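Local coordinates for peptidoglycan D,D-transpeptidase MrdA (Pseudomonas aeruginosa, PDB 7KIS), which probably cross-links peptide stems of peptidoglycan during cell-wall synthesis, acting as a membrane-bound, penicillin-binding D,D-transpeptidase involved in cell shape, at residues L462-A470 / V569-A580; A524-I535 / A596-L607. All coordinates share one frame; numbering follows the deposited sequence.

Interaction 1 of 2, residues L462-A470 / V569-A580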
loop_
_atom_site.group_PDB
_atom_site.type_symbol
_atom_site.label_atom_id
_atom_site.label_comp_id
_atom_site.label_asym_id
_atom_site.label_seq_id
_atom_site.Cartn_x
_atom_site.Cartn_y
_atom_site.Cartn_z
ATOM N N LEU A 462 0.621 2.594 3.767
ATOM C CA LEU A 462 2.065 2.747 3.901
ATOM C C LEU A 462 2.697 3.180 2.584
ATOM O O LEU A 462 3.519 4.103 2.553
ATOM C CB LEU A 462 2.690 1.435 4.380
ATOM C CG LEU A 462 2.754 1.153 5.882
ATOM C CD1 LEU A 462 1.496 0.448 6.354
ATOM C CD2 LEU A 462 3.980 0.319 6.202
ATOM N N ALA A 463 2.328 2.516 1.486
ATOM C CA ALA A 463 2.914 2.840 0.187
ATOM C C ALA A 463 2.555 4.251 -0.253
ATOM O O ALA A 463 3.368 4.936 -0.885
ATOM C CB ALA A 463 2.463 1.823 -0.860
ATOM N N GLN A 464 1.342 4.706 0.067
ATOM C CA GLN A 464 0.962 6.074 -0.268
ATOM C C GLN A 464 1.765 7.081 0.547
ATOM O O GLN A 464 2.133 8.147 0.041
ATOM C CB GLN A 464 -0.539 6.272 -0.054
ATOM C CG GLN A 464 -1.024 7.701 -0.261
ATOM C CD GLN A 464 -0.521 8.319 -1.556
ATOM O OE1 GLN A 464 -0.433 7.653 -2.589
ATOM N NE2 GLN A 464 -0.188 9.604 -1.504
ATOM N N MET A 465 2.047 6.758 1.811
ATOM C CA MET A 465 2.934 7.600 2.606
ATOM C C MET A 465 4.329 7.645 1.998
ATOM O O MET A 465 4.983 8.695 1.997
ATOM C CB MET A 465 2.988 7.089 4.045
ATOM C CG MET A 465 4.184 7.587 4.836
ATOM S SD MET A 465 4.634 6.491 6.192
ATOM C CE MET A 465 6.324 7.008 6.483
ATOM N N THR A 466 4.798 6.515 1.465
ATOM C CA THR A 466 6.106 6.485 0.821
ATOM C C THR A 466 6.115 7.331 -0.445
ATOM O O THR A 466 7.076 8.067 -0.700
ATOM C CB THR A 466 6.498 5.044 0.502
ATOM O OG1 THR A 466 6.118 4.192 1.589
ATOM C CG2 THR A 466 7.996 4.943 0.282
ATOM N N ALA A 467 5.059 7.232 -1.257
ATOM C CA ALA A 467 4.942 8.097 -2.425
ATOM C C ALA A 467 4.808 9.559 -2.027
ATOM O O ALA A 467 5.277 10.446 -2.749
ATOM C CB ALA A 467 3.748 7.670 -3.280
ATOM N N LEU A 468 4.175 9.827 -0.882
ATOM C CA LEU A 468 4.022 11.201 -0.415
ATOM C C LEU A 468 5.366 11.821 -0.058
ATOM O O LEU A 468 5.628 12.983 -0.393
ATOM C CB LEU A 468 3.082 11.233 0.787
ATOM C CG LEU A 468 2.050 12.356 0.865
ATOM C CD1 LEU A 468 1.508 12.701 -0.513
ATOM C CD2 LEU A 468 0.928 11.940 1.799
ATOM N N LEU A 469 6.230 11.066 0.621
ATOM C CA LEU A 469 7.568 11.564 0.918
ATOM C C LEU A 469 8.383 11.758 -0.353
ATOM O O LEU A 469 9.248 12.638 -0.408
ATOM C CB LEU A 469 8.283 10.607 1.872
ATOM C CG LEU A 469 7.693 10.527 3.280
ATOM C CD1 LEU A 469 8.183 9.282 4.007
ATOM C CD2 LEU A 469 8.029 11.781 4.068
ATOM N N ALA A 470 8.126 10.940 -1.376
ATOM C CA ALA A 470 8.794 11.117 -2.659
ATOM C C ALA A 470 8.238 12.309 -3.429
ATOM O O ALA A 470 8.980 12.968 -4.166
ATOM C CB ALA A 470 8.665 9.842 -3.490
ATOM N N VAL A 569 9.733 0.287 3.667
ATOM C CA VAL A 569 9.240 1.166 2.620
ATOM C C VAL A 569 10.434 1.885 1.997
ATOM O O VAL A 569 11.544 1.867 2.525
ATOM C CB VAL A 569 8.196 2.170 3.149
ATOM C CG1 VAL A 569 7.144 1.456 3.982
ATOM C CG2 VAL A 569 8.876 3.264 3.960
ATOM N N GLY A 570 10.194 2.529 0.857
ATOM C CA GLY A 570 11.250 3.278 0.203
ATOM C C GLY A 570 10.924 3.733 -1.203
ATOM O O GLY A 570 10.141 3.087 -1.907
ATOM N N PHE A 571 11.518 4.847 -1.625
ATOM C CA PHE A 571 11.384 5.333 -2.987
ATOM C C PHE A 571 12.759 5.510 -3.620
ATOM O O PHE A 571 13.768 5.684 -2.930
ATOM C CB PHE A 571 10.591 6.650 -3.049
ATOM C CG PHE A 571 11.151 7.753 -2.193
ATOM C CD1 PHE A 571 12.034 8.680 -2.726
ATOM C CD2 PHE A 571 10.772 7.883 -0.868
ATOM C CE1 PHE A 571 12.541 9.703 -1.947
ATOM C CE2 PHE A 571 11.276 8.904 -0.083
ATOM C CZ PHE A 571 12.161 9.816 -0.625
ATOM N N ALA A 572 12.790 5.453 -4.951
ATOM C CA ALA A 572 14.045 5.498 -5.687
ATOM C C ALA A 572 13.767 5.943 -7.115
ATOM O O ALA A 572 12.664 5.718 -7.624
ATOM C CB ALA A 572 14.738 4.128 -5.678
ATOM N N PRO A 573 14.728 6.612 -7.779
ATOM C CA PRO A 573 15.960 7.148 -7.188
ATOM C C PRO A 573 15.644 8.280 -6.216
ATOM O O PRO A 573 14.679 9.012 -6.432
ATOM C CB PRO A 573 16.744 7.651 -8.404
ATOM C CG PRO A 573 16.201 6.865 -9.553
ATOM C CD PRO A 573 14.745 6.703 -9.248
ATOM N N ALA A 574 16.446 8.405 -5.156
ATOM C CA ALA A 574 16.118 9.342 -4.085
ATOM C C ALA A 574 16.056 10.781 -4.585
ATOM O O ALA A 574 15.233 11.572 -4.109
ATOM C CB ALA A 574 17.133 9.212 -2.951
ATOM N N ASN A 575 16.904 11.141 -5.546
ATOM C CA ASN A 575 16.931 12.508 -6.048
ATOM C C ASN A 575 15.953 12.753 -7.191
ATOM O O ASN A 575 15.692 13.916 -7.519
ATOM C CB ASN A 575 18.352 12.879 -6.484
ATOM C CG ASN A 575 19.235 13.268 -5.310
ATOM O OD1 ASN A 575 18.966 12.898 -4.166
ATOM N ND2 ASN A 575 20.295 14.018 -5.589
ATOM N N ASN A 576 15.413 11.701 -7.803
ATOM C CA ASN A 576 14.368 11.838 -8.821
ATOM C C ASN A 576 13.419 10.659 -8.679
ATOM O O ASN A 576 13.538 9.647 -9.382
ATOM C CB ASN A 576 14.952 11.931 -10.234
ATOM C CG ASN A 576 15.959 10.837 -10.539
ATOM O OD1 ASN A 576 15.654 9.880 -11.251
ATOM N ND2 ASN A 576 17.172 10.982 -10.017
ATOM N N PRO A 577 12.450 10.757 -7.770
ATOM C CA PRO A 577 11.601 9.601 -7.437
ATOM C C PRO A 577 10.808 9.088 -8.628
ATOM O O PRO A 577 10.040 9.823 -9.255
ATOM C CB PRO A 577 10.681 10.150 -6.341
ATOM C CG PRO A 577 11.424 11.304 -5.762
ATOM C CD PRO A 577 12.163 11.918 -6.911
ATOM N N GLN A 578 11.006 7.805 -8.937
ATOM C CA GLN A 578 10.271 7.116 -9.985
ATOM C C GLN A 578 9.492 5.906 -9.492
ATOM O O GLN A 578 8.603 5.437 -10.209
ATOM C CB GLN A 578 11.221 6.670 -11.109
ATOM C CG GLN A 578 11.736 7.812 -11.975
ATOM C CD GLN A 578 10.676 8.356 -12.915
ATOM O OE1 GLN A 578 9.746 7.646 -13.300
ATOM N NE2 GLN A 578 10.812 9.623 -13.292
ATOM N N ILE A 579 9.792 5.393 -8.300
ATOM C CA ILE A 579 9.122 4.213 -7.762
ATOM C C ILE A 579 9.026 4.368 -6.252
ATOM O O ILE A 579 9.951 4.869 -5.609
ATOM C CB ILE A 579 9.872 2.914 -8.145
ATOM C CG1 ILE A 579 9.186 1.683 -7.552
ATOM C CG2 ILE A 579 11.322 2.958 -7.681
ATOM C CD1 ILE A 579 8.110 1.098 -8.429
ATOM N N ALA A 580 7.890 3.958 -5.689
ATOM C CA ALA A 580 7.685 3.917 -4.246
ATOM C C ALA A 580 7.106 2.559 -3.879
ATOM O O ALA A 580 6.082 2.152 -4.435
ATOM C CB ALA A 580 6.754 5.041 -3.780
#

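Interaction 2 of 2, residues A524-I535 / A596-L607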
loop_
_atom_site.group_PDB
_atom_site.type_symbol
_atom_site.label_atom_id
_atom_site.label_comp_id
_atom_site.label_asym_id
_atom_site.label_seq_id
_atom_site.Cartn_x
_atom_site.Cartn_y
_atom_site.Cartn_z
ATOM N N ALA A 524 20.021 -0.728 7.070
ATOM C CA ALA A 524 20.027 -1.492 5.828
ATOM C C ALA A 524 21.211 -1.102 4.949
ATOM O O ALA A 524 21.093 -1.003 3.726
ATOM C CB ALA A 524 18.713 -1.307 5.073
ATOM N N ARG A 525 22.373 -0.874 5.571
ATOM C CA ARG A 525 23.555 -0.466 4.818
ATOM C C ARG A 525 24.021 -1.557 3.863
ATOM O O ARG A 525 24.619 -1.258 2.823
ATOM C CB ARG A 525 24.680 -0.096 5.785
ATOM C CG ARG A 525 24.968 -1.177 6.820
ATOM C CD ARG A 525 26.198 -0.862 7.656
ATOM N NE ARG A 525 26.344 -1.800 8.767
ATOM C CZ ARG A 525 25.732 -1.668 9.940
ATOM N NH1 ARG A 525 24.934 -0.633 10.159
ATOM N NH2 ARG A 525 25.919 -2.569 10.895
ATOM N N LYS A 526 23.757 -2.822 4.197
ATOM C CA LYS A 526 24.135 -3.919 3.312
ATOM C C LYS A 526 23.323 -3.900 2.023
ATOM O O LYS A 526 23.794 -4.381 0.986
ATOM C CB LYS A 526 23.976 -5.250 4.045
ATOM C CG LYS A 526 24.503 -5.204 5.474
ATOM C CD LYS A 526 25.075 -6.538 5.922
ATOM C CE LYS A 526 25.040 -6.662 7.438
ATOM N NZ LYS A 526 25.042 -8.081 7.890
ATOM N N VAL A 527 22.104 -3.359 2.070
ATOM C CA VAL A 527 21.276 -3.280 0.871
ATOM C C VAL A 527 21.843 -2.257 -0.104
ATOM O O VAL A 527 21.807 -2.455 -1.325
ATOM C CB VAL A 527 19.821 -2.957 1.254
ATOM C CG1 VAL A 527 18.920 -3.001 0.028
ATOM C CG2 VAL A 527 19.335 -3.926 2.315
ATOM N N GLY A 528 22.376 -1.148 0.414
ATOM C CA GLY A 528 22.902 -0.100 -0.443
ATOM C C GLY A 528 24.198 -0.460 -1.134
ATOM O O GLY A 528 24.511 0.116 -2.180
ATOM N N ALA A 529 24.960 -1.402 -0.573
ATOM C CA ALA A 529 26.192 -1.846 -1.213
ATOM C C ALA A 529 25.929 -2.548 -2.537
ATOM O O ALA A 529 26.829 -2.611 -3.380
ATOM C CB ALA A 529 26.968 -2.772 -0.277
ATOM N N THR A 530 24.723 -3.077 -2.736
ATOM C CA THR A 530 24.365 -3.799 -3.947
ATOM C C THR A 530 23.477 -2.981 -4.875
ATOM O O THR A 530 22.810 -3.553 -5.743
ATOM C CB THR A 530 23.663 -5.110 -3.592
ATOM O OG1 THR A 530 22.554 -4.838 -2.723
ATOM C CG2 THR A 530 24.623 -6.057 -2.895
ATOM N N SER A 531 23.470 -1.660 -4.731
ATOM C CA SER A 531 22.534 -0.814 -5.451
ATOM C C SER A 531 23.252 0.033 -6.494
ATOM O O SER A 531 24.396 0.453 -6.303
ATOM C CB SER A 531 21.770 0.099 -4.486
ATOM O OG SER A 531 20.871 0.942 -5.184
ATOM N N ALA A 532 22.558 0.270 -7.606
ATOM C CA ALA A 532 23.023 1.159 -8.659
ATOM C C ALA A 532 22.339 2.517 -8.612
ATOM O O ALA A 532 22.588 3.356 -9.484
ATOM C CB ALA A 532 22.802 0.516 -10.032
ATOM N N TYR A 533 21.485 2.749 -7.619
ATOM C CA TYR A 533 20.755 4.000 -7.492
ATOM C C TYR A 533 20.535 4.279 -6.014
ATOM O O TYR A 533 20.551 3.368 -5.182
ATOM C CB TYR A 533 19.413 3.948 -8.233
ATOM C CG TYR A 533 18.618 2.692 -7.955
ATOM C CD1 TYR A 533 18.728 1.583 -8.780
ATOM C CD2 TYR A 533 17.762 2.614 -6.863
ATOM C CE1 TYR A 533 18.008 0.434 -8.529
ATOM C CE2 TYR A 533 17.037 1.464 -6.604
ATOM C CZ TYR A 533 17.166 0.378 -7.442
ATOM O OH TYR A 533 16.452 -0.771 -7.195
ATOM N N LEU A 534 20.327 5.552 -5.695
ATOM C CA LEU A 534 20.103 5.938 -4.310
ATOM C C LEU A 534 18.696 5.542 -3.882
ATOM O O LEU A 534 17.724 5.775 -4.609
ATOM C CB LEU A 534 20.319 7.440 -4.133
ATOM C CG LEU A 534 21.774 7.900 -4.259
ATOM C CD1 LEU A 534 21.903 9.382 -3.954
ATOM C CD2 LEU A 534 22.681 7.080 -3.350
ATOM N N ILE A 535 18.589 4.937 -2.704
ATOM C CA ILE A 535 17.315 4.486 -2.157
ATOM C C ILE A 535 17.061 5.253 -0.870
ATOM O O ILE A 535 17.887 5.227 0.050
ATOM C CB ILE A 535 17.309 2.971 -1.895
ATOM C CG1 ILE A 535 17.587 2.202 -3.188
ATOM C CG2 ILE A 535 15.987 2.541 -1.277
ATOM C CD1 ILE A 535 18.139 0.811 -2.961
ATOM N N ALA A 596 13.986 -5.451 3.428
ATOM C CA ALA A 596 14.743 -4.492 2.627
ATOM C C ALA A 596 15.190 -5.080 1.292
ATOM O O ALA A 596 15.014 -4.409 0.259
ATOM C CB ALA A 596 15.926 -3.950 3.435
ATOM N N PRO A 597 15.769 -6.286 1.224
ATOM C CA PRO A 597 16.139 -6.835 -0.092
ATOM C C PRO A 597 14.960 -7.060 -1.024
ATOM O O PRO A 597 15.157 -7.082 -2.245
ATOM C CB PRO A 597 16.832 -8.160 0.257
ATOM C CG PRO A 597 17.285 -7.993 1.658
ATOM C CD PRO A 597 16.238 -7.159 2.316
ATOM N N VAL A 598 13.743 -7.229 -0.498
ATOM C CA VAL A 598 12.590 -7.420 -1.372
ATOM C C VAL A 598 12.242 -6.119 -2.088
ATOM O O VAL A 598 11.927 -6.120 -3.284
ATOM C CB VAL A 598 11.397 -7.975 -0.574
ATOM C CG1 VAL A 598 10.176 -8.095 -1.467
ATOM C CG2 VAL A 598 11.747 -9.331 0.013
ATOM N N VAL A 599 12.276 -4.996 -1.367
ATOM C CA VAL A 599 12.061 -3.698 -2.002
ATOM C C VAL A 599 13.067 -3.492 -3.120
ATOM O O VAL A 599 12.716 -3.065 -4.228
ATOM C CB VAL A 599 12.146 -2.565 -0.965
ATOM C CG1 VAL A 599 11.789 -1.234 -1.612
ATOM C CG2 VAL A 599 11.239 -2.857 0.200
ATOM N N LYS A 600 14.334 -3.799 -2.847
ATOM C CA LYS A 600 15.383 -3.537 -3.820
ATOM C C LYS A 600 15.233 -4.415 -5.054
ATOM O O LYS A 600 15.613 -3.999 -6.152
ATOM C CB LYS A 600 16.748 -3.747 -3.165
ATOM C CG LYS A 600 17.883 -3.030 -3.856
ATOM C CD LYS A 600 18.612 -3.963 -4.800
ATOM C CE LYS A 600 19.750 -3.246 -5.491
ATOM N NZ LYS A 600 20.496 -4.150 -6.409
ATOM N N GLN A 601 14.682 -5.620 -4.900
ATOM C CA GLN A 601 14.409 -6.451 -6.069
ATOM C C GLN A 601 13.238 -5.902 -6.876
ATOM O O GLN A 601 13.278 -5.890 -8.111
ATOM C CB GLN A 601 14.144 -7.895 -5.647
ATOM C CG GLN A 601 15.368 -8.792 -5.758
ATOM C CD GLN A 601 15.026 -10.265 -5.667
ATOM O OE1 GLN A 601 13.882 -10.663 -5.882
ATOM N NE2 GLN A 601 16.022 -11.085 -5.349
ATOM N N VAL A 602 12.184 -5.449 -6.193
ATOM C CA VAL A 602 11.066 -4.812 -6.883
ATOM C C VAL A 602 11.508 -3.504 -7.530
ATOM O O VAL A 602 11.157 -3.215 -8.680
ATOM C CB VAL A 602 9.895 -4.595 -5.906
ATOM C CG1 VAL A 602 8.785 -3.798 -6.570
ATOM C CG2 VAL A 602 9.375 -5.931 -5.399
ATOM N N MET A 603 12.285 -2.694 -6.805
ATOM C CA MET A 603 12.780 -1.445 -7.377
ATOM C C MET A 603 13.764 -1.697 -8.512
ATOM O O MET A 603 13.822 -0.909 -9.464
ATOM C CB MET A 603 13.420 -0.584 -6.287
ATOM C CG MET A 603 12.412 0.107 -5.375
ATOM S SD MET A 603 13.177 1.143 -4.108
ATOM C CE MET A 603 14.576 0.130 -3.652
ATOM N N ASP A 604 14.546 -2.776 -8.431
ATOM C CA ASP A 604 15.494 -3.091 -9.498
ATOM C C ASP A 604 14.766 -3.389 -10.802
ATOM O O ASP A 604 15.147 -2.892 -11.868
ATOM C CB ASP A 604 16.370 -4.279 -9.096
ATOM C CG ASP A 604 17.722 -3.854 -8.557
ATOM O OD1 ASP A 604 17.945 -2.637 -8.390
ATOM O OD2 ASP A 604 18.564 -4.740 -8.302
ATOM N N ALA A 605 13.711 -4.206 -10.733
ATOM C CA ALA A 605 12.998 -4.611 -11.940
ATOM C C ALA A 605 12.386 -3.421 -12.668
ATOM O O ALA A 605 12.204 -3.469 -13.890
ATOM C CB ALA A 605 11.917 -5.633 -11.590
ATOM N N TRP A 606 12.058 -2.351 -11.943
ATOM C CA TRP A 606 11.461 -1.171 -12.556
ATOM C C TRP A 606 12.496 -0.190 -13.092
ATOM O O TRP A 606 12.220 0.510 -14.073
ATOM C CB TRP A 606 10.556 -0.456 -11.548
ATOM C CG TRP A 606 9.737 0.649 -12.146
ATOM C CD1 TRP A 606 9.950 1.991 -12.016
ATOM C CD2 TRP A 606 8.573 0.507 -12.969
ATOM N NE1 TRP A 606 8.992 2.693 -12.706
ATOM C CE2 TRP A 606 8.134 1.804 -13.300
ATOM C CE3 TRP A 606 7.858 -0.592 -13.457
ATOM C CZ2 TRP A 606 7.016 2.034 -14.099
ATOM C CZ3 TRP A 606 6.747 -0.362 -14.249
ATOM C CH2 TRP A 606 6.336 0.940 -14.561
ATOM N N LEU A 607 13.679 -0.125 -12.479
ATOM C CA LEU A 607 14.673 0.884 -12.830
ATOM C C LEU A 607 15.828 0.342 -13.654
ATOM O O LEU A 607 16.434 1.097 -14.421
ATOM C CB LEU A 607 15.250 1.529 -11.565
ATOM C CG LEU A 607 14.597 2.789 -10.993
ATOM C CD1 LEU A 607 13.088 2.650 -10.905
ATOM C CD2 LEU A 607 15.184 3.102 -9.627
#

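Interaction 1 of 2, residues L462-A470 / V569-A580
The first torsions of T466 and F571 aim one side chain at the strand backbone at G570 and the other at the last turn of the helix. In F571 CG lies between the backbone N and the carbonyl carbon (chi1 56°), standing the ring up from the strand against the end of helix 462-470. In T466 CG2 is anti to the backbone N and OG1 anti to the carbonyl carbon (chi1 -40°), which sends the methyl toward the strand, with CG2 3.3 Å from G570 N. The hydroxyl turns back into its own helix instead: T466 OG1 donates to L462 O at 2.8 Å from above the carbonyl plane, and that oxygen also accepts T466 N. Tying up the hydroxyl this way lets a polar residue serve an interface that has no hydrogen bonds across it. Further along the helix, the A470 methyl covers one face of the F571 ring, off toward the rim, in a CH-pi contact with CB 3.8 Å from the centroid. The same A470 CB touches P577 CB at 3.5 Å, while A574 O approaches the ring edge in plane. Elsewhere A467 CB meets A580 CB at 4.0 Å, and L462 crosses V569 at about a right angle. A572 O accepts from the N-H groups of both Q578 and I579, the mark of a classic beta bulge. The helix crosses strand 569-572 at -37° with 7.8 Å between axes, while helix 591-607 packs on A572 and I579 from the other face of the sheet: the helix-sheet-helix sandwich of the penicillin-binding transpeptidase and serine beta-lactamase fold.

Interaction 2 of 2, residues A524-I535 / A596-L607
Y533 turns a ring face to a leucine and its hydroxyl to an aspartate of helix 596-607. L607 CD2 stands over the centre of the ring, 3.7 Å from the centroid and only 5° off the normal, a CH-pi contact; S531 OG is over the opposite face. Y533 OH donates to D604 OD1 at 2.7 Å, reaching that oxygen on its anti side, with ring and carboxylate planes 73° apart. D604 uses its other oxygen for K600, whose NZ makes a salt bridge to OD2 at 2.8 Å from the syn side. The carboxylate is thus gripped by a hydroxyl and an ammonium, which would probably favour its ionised form. Helix 591-607 is the long C-terminal helix of the transpeptidase fold, packed on one face of the five-stranded sheet, and 524-535 is the connection that leads into edge strand 536-541. A bend at chi2 (-97°) swings the outer chain of K600 toward the type I turn G528 to S531, where NZ also donates to T530 O, though the very short modelled length is doubtful. V527 and K600 run alongside one another, pointing opposite ways, CG1 of the valine 3.9 Å from CB of the lysine. I535 crosses K600 at about a right angle and receives the M603 methyl, CE lying 3.7 Å from I535 CG2. Toward the start of the helix, V527 CG2 rests on A596 CB at 3.6 Å.

How the interactions relate
The two contacts, their centres 13 Å apart, work on the same sheet from different sides and meet at the 572-574 turn. There A574 N probably hydrogen-bonds to L534 O at 3.0 Å, the A572 methyl packs its CB 3.6 Å from Y533 CD2, and P573 CD touches L607 CD2, also at 3.6 Å. Interaction 1 covers strands 566-572 and 579-585, and interaction 2 involves the run into edge strand 536-541, which carries K538 of the family's KSG motif. Neither touches the predicted acylated serine: V569 is about 9 Å from S327 and A524 about 12 Å, side chain to side chain, though A524 comes within about 7 Å of the bound inhibitor.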